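Local coordinates for protein CheQ (Campylobacter jejuni subsp. jejuni, PDB 6A51) that probably acts as a transcriptional regulator that, together with CheP, controls expression of the core chemotaxis operon cheVAW in this bacterial pathogen, at residues A31-F36 with K45-V50. Sequence-based numbering, arbitrary orientation.
Sequences AEFHRF and KFWKNV
Phe33 and Trp47 approach each other from opposite directions, one from a helix and one from a loop, and theirs is the sole pair of residues that touches between 31-36 and 45-50. The contact is made by the benzo end of the indole, through CH2 and CZ2. Trp47 CH2 lies 3.6 Å from Phe33 CE2, and Phe33 CZ and Trp47 CZ2 flank this closest approach slightly farther off. Phe33 CE2 meets the indole at its edge, in the ring plane. The two planes stand almost perpendicular, at 85°, yet neither ring lies over the face of the other: the centroids of the phenyl and the six-membered indole ring are 6.0 Å apart, so this is a rim-to-rim aromatic contact and not a T-shaped stack. The CA–CB bond of Phe33 points toward 45-50, and with CG anti to the backbone N (chi1 163°) the ring is carried out to meet the indole rim.

The pair ties helix 30-37 to the loop that leads from it into strand 52-55, an inner strand of the mixed four-stranded sheet. The helix itself directly follows strand 27-29, at one edge of that sheet. On the helix side the packing is close, for Phe33 is buried and also touches Ile39, Cys79 and Ala75, the last on helix 73-77. Glu32, buried as well, accepts a hydrogen bond at OE2 from Ser80 N. Trp47 is only partly covered, and Phe46 and Lys48, its loop neighbours, lie exposed on the chain surface.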
ATOM      1  N   ALA A  31      -2.767  13.745  -4.856  1.00 35.38           N
ATOM      2  CA  ALA A  31      -1.825  14.226  -5.864  1.00 35.36           C
ATOM      3  C   ALA A  31      -2.374  14.070  -7.273  1.00 41.94           C
ATOM      4  O   ALA A  31      -2.114  14.906  -8.147  1.00 59.94           O
ATOM      5  CB  ALA A  31      -0.495  13.480  -5.738  1.00 26.41           C
ATOM      6  N   GLU A  32      -3.134  13.007  -7.515  1.00 41.62           N
ATOM      7  CA  GLU A  32      -3.708  12.776  -8.833  1.00 45.43           C
ATOM      8  C   GLU A  32      -5.066  13.450  -8.985  1.00 42.38           C
ATOM      9  O   GLU A  32      -5.347  14.040 -10.033  1.00 56.46           O
ATOM     10  CB  GLU A  32      -3.816  11.265  -9.102  1.00 38.99           C
ATOM     11  CG  GLU A  32      -4.627  10.903 -10.339  1.00 62.44           C
ATOM     12  CD  GLU A  32      -4.834   9.402 -10.529  1.00 73.14           C
ATOM     13  OE1 GLU A  32      -4.171   8.832 -11.426  1.00 70.66           O
ATOM     14  OE2 GLU A  32      -5.667   8.799  -9.808  1.00 58.77           O
ATOM     15  N   PHE A  33      -5.902  13.398  -7.945  1.00 46.25           N
ATOM     16  CA  PHE A  33      -7.261  13.928  -8.045  1.00 46.74           C
ATOM     17  C   PHE A  33      -7.275  15.430  -8.277  1.00 48.71           C
ATOM     18  O   PHE A  33      -8.109  15.934  -9.031  1.00 50.68           O
ATOM     19  CB  PHE A  33      -8.054  13.608  -6.783  1.00 41.62           C
ATOM     20  CG  PHE A  33      -9.294  14.440  -6.621  1.00 44.28           C
ATOM     21  CD1 PHE A  33     -10.487  14.057  -7.235  1.00 40.29           C
ATOM     22  CD2 PHE A  33      -9.281  15.607  -5.849  1.00 40.55           C
ATOM     23  CE1 PHE A  33     -11.653  14.818  -7.091  1.00 41.18           C
ATOM     24  CE2 PHE A  33     -10.442  16.376  -5.696  1.00 45.71           C
ATOM     25  CZ  PHE A  33     -11.631  15.982  -6.320  1.00 42.57           C
ATOM     26  N   HIS A  34      -6.400  16.175  -7.605  1.00 44.48           N
ATOM     27  CA  HIS A  34      -6.489  17.624  -7.748  1.00 59.11           C
ATOM     28  C   HIS A  34      -6.031  18.099  -9.119  1.00 53.06           C
ATOM     29  O   HIS A  34      -6.406  19.195  -9.535  1.00 63.86           O
ATOM     30  CB  HIS A  34      -5.698  18.328  -6.648  1.00 46.41           C
ATOM     31  CG  HIS A  34      -4.258  18.561  -6.975  1.00 49.44           C
ATOM     32  ND1 HIS A  34      -3.298  17.580  -6.857  1.00 52.40           N
ATOM     33  CD2 HIS A  34      -3.603  19.681  -7.361  1.00 56.24           C
ATOM     34  CE1 HIS A  34      -2.116  18.081  -7.170  1.00 56.32           C
ATOM     35  NE2 HIS A  34      -2.274  19.355  -7.478  1.00 53.23           N
ATOM     36  N   ARG A  35      -5.231  17.300  -9.803  1.00 57.60           N
ATOM     37  CA  ARG A  35      -4.830  17.599 -11.169  1.00 47.57           C
ATOM     38  C   ARG A  35      -6.018  17.401 -12.152  1.00 51.93           C
ATOM     39  O   ARG A  35      -6.240  18.201 -13.009  1.00 59.41           O
ATOM     40  CB  ARG A  35      -3.521  16.894 -11.566  1.00 42.93           C
ATOM     41  CG  ARG A  35      -2.316  17.199 -10.659  1.00 52.93           C
ATOM     42  CD  ARG A  35      -0.946  16.758 -11.214  1.00 72.53           C
ATOM     43  NE  ARG A  35       0.084  16.212 -10.285  1.00102.81           N
ATOM     44  CZ  ARG A  35       1.256  16.800  -9.980  1.00 98.11           C
ATOM     45  NH1 ARG A  35       1.562  17.989 -10.471  1.00 74.18           N
ATOM     46  NH2 ARG A  35       2.147  16.220  -9.165  1.00 78.99           N
ATOM     47  N   PHE A  36      -6.797  16.347 -11.986  1.00 43.76           N
ATOM     48  CA  PHE A  36      -7.959  16.077 -12.814  1.00 58.49           C
ATOM     49  C   PHE A  36      -9.072  17.066 -12.612  1.00 60.52           C
ATOM     50  O   PHE A  36      -9.788  17.399 -13.526  1.00 68.53           O
ATOM     51  CB  PHE A  36      -8.482  14.671 -12.608  1.00 51.30           C
ATOM     52  CG  PHE A  36      -7.567  13.625 -13.115  1.00 71.45           C
ATOM     53  CD1 PHE A  36      -6.815  13.849 -14.240  1.00 71.42           C
ATOM     54  CD2 PHE A  36      -7.457  12.424 -12.481  1.00 72.94           C
ATOM     55  CE1 PHE A  36      -5.957  12.900 -14.718  1.00 71.49           C
ATOM     56  CE2 PHE A  36      -6.603  11.462 -12.953  1.00 74.89           C
ATOM     57  CZ  PHE A  36      -5.849  11.701 -14.072  1.00 70.15           C
ATOM     58  N   LYS A  45      -8.412  20.923   2.011  1.00 30.53           N
ATOM     59  CA  LYS A  45      -8.383  21.434   3.380  1.00 36.44           C
ATOM     60  C   LYS A  45      -9.561  22.351   3.691  1.00 38.63           C
ATOM     61  O   LYS A  45      -9.847  22.597   4.867  1.00 46.88           O
ATOM     62  CB  LYS A  45      -7.083  22.194   3.647  1.00 31.95           C
ATOM     63  CG  LYS A  45      -5.832  21.430   3.342  1.00 31.00           C
ATOM     64  CD  LYS A  45      -4.720  21.810   4.294  1.00 42.63           C
ATOM     65  CE  LYS A  45      -3.360  21.600   3.656  1.00 42.25           C
ATOM     66  NZ  LYS A  45      -2.242  21.627   4.635  1.00 61.58           N
ATOM     67  N   PHE A  46     -10.244  22.870   2.676  1.00 42.25           N
ATOM     68  CA  PHE A  46     -11.308  23.839   2.880  1.00 34.05           C
ATOM     69  C   PHE A  46     -12.703  23.278   2.662  1.00 35.00           C
ATOM     70  O   PHE A  46     -13.675  23.952   3.008  1.00 42.92           O
ATOM     71  CB  PHE A  46     -11.108  25.046   1.963  1.00 19.21           C
ATOM     72  CG  PHE A  46      -9.815  25.737   2.179  1.00 41.29           C
ATOM     73  CD1 PHE A  46      -9.650  26.606   3.248  1.00 43.66           C
ATOM     74  CD2 PHE A  46      -8.750  25.509   1.329  1.00 41.07           C
ATOM     75  CE1 PHE A  46      -8.447  27.248   3.450  1.00 49.70           C
ATOM     76  CE2 PHE A  46      -7.540  26.145   1.524  1.00 44.57           C
ATOM     77  CZ  PHE A  46      -7.387  27.011   2.587  1.00 55.71           C
ATOM     78  N   TRP A  47     -12.844  22.094   2.071  1.00 40.77           N
ATOM     79  CA  TRP A  47     -14.118  21.405   2.176  1.00 32.69           C
ATOM     80  C   TRP A  47     -14.351  21.070   3.632  1.00 42.01           C
ATOM     81  O   TRP A  47     -13.404  20.796   4.375  1.00 61.06           O
ATOM     82  CB  TRP A  47     -14.152  20.103   1.367  1.00 35.77           C
ATOM     83  CG  TRP A  47     -13.529  20.131   0.012  1.00 48.35           C
ATOM     84  CD1 TRP A  47     -13.243  21.229  -0.752  1.00 29.83           C
ATOM     85  CD2 TRP A  47     -13.106  18.993  -0.740  1.00 47.86           C
ATOM     86  NE1 TRP A  47     -12.661  20.837  -1.930  1.00 44.81           N
ATOM     87  CE2 TRP A  47     -12.565  19.469  -1.948  1.00 55.03           C
ATOM     88  CE3 TRP A  47     -13.125  17.615  -0.503  1.00 43.66           C
ATOM     89  CZ2 TRP A  47     -12.052  18.613  -2.922  1.00 53.52           C
ATOM     90  CZ3 TRP A  47     -12.620  16.771  -1.471  1.00 49.40           C
ATOM     91  CH2 TRP A  47     -12.089  17.273  -2.663  1.00 43.91           C
ATOM     92  N   LYS A  48     -15.637  21.248   3.902  1.00 43.07           N
ATOM     93  CA  LYS A  48     -16.410  21.138   5.108  1.00 59.46           C
ATOM     94  C   LYS A  48     -16.494  19.791   5.692  1.00 68.94           C
ATOM     95  O   LYS A  48     -16.355  19.638   6.882  1.00 46.56           O
ATOM     96  CB  LYS A  48     -17.826  21.571   4.762  1.00 76.64           C
ATOM     97  CG  LYS A  48     -18.820  21.423   5.878  1.00 83.22           C
ATOM     98  CD  LYS A  48     -20.158  22.045   5.539  1.00100.78           C
ATOM     99  CE  LYS A  48     -21.286  21.434   6.355  1.00 85.35           C
ATOM    100  NZ  LYS A  48     -20.875  21.226   7.762  1.00 92.21           N
ATOM    101  N   ASN A  49     -16.771  18.819   4.867  1.00 76.80           N
ATOM    102  CA  ASN A  49     -16.795  17.498   5.371  1.00 58.66           C
ATOM    103  C   ASN A  49     -15.760  16.870   4.526  1.00 63.58           C
ATOM    104  O   ASN A  49     -15.952  16.743   3.351  1.00 83.67           O
ATOM    105  CB  ASN A  49     -18.137  16.846   5.128  1.00 76.77           C
ATOM    106  CG  ASN A  49     -19.222  17.392   6.016  1.00 78.55           C
ATOM    107  OD1 ASN A  49     -19.098  17.423   7.235  1.00 66.89           O
ATOM    108  ND2 ASN A  49     -20.297  17.820   5.405  1.00 59.46           N
ATOM    109  N   VAL A  50     -14.617  16.568   5.124  1.00 39.39           N
ATOM    110  CA  VAL A  50     -13.524  15.959   4.393  1.00 51.44           C
ATOM    111  C   VAL A  50     -12.982  14.771   5.162  1.00 44.76           C
ATOM    112  O   VAL A  50     -12.679  14.876   6.350  1.00 45.73           O
ATOM    113  CB  VAL A  50     -12.384  16.961   4.143  1.00 48.55           C
ATOM    114  CG1 VAL A  50     -11.881  17.532   5.461  1.00 40.25           C
ATOM    115  CG2 VAL A  50     -11.251  16.296   3.376  1.00 35.40           C
TER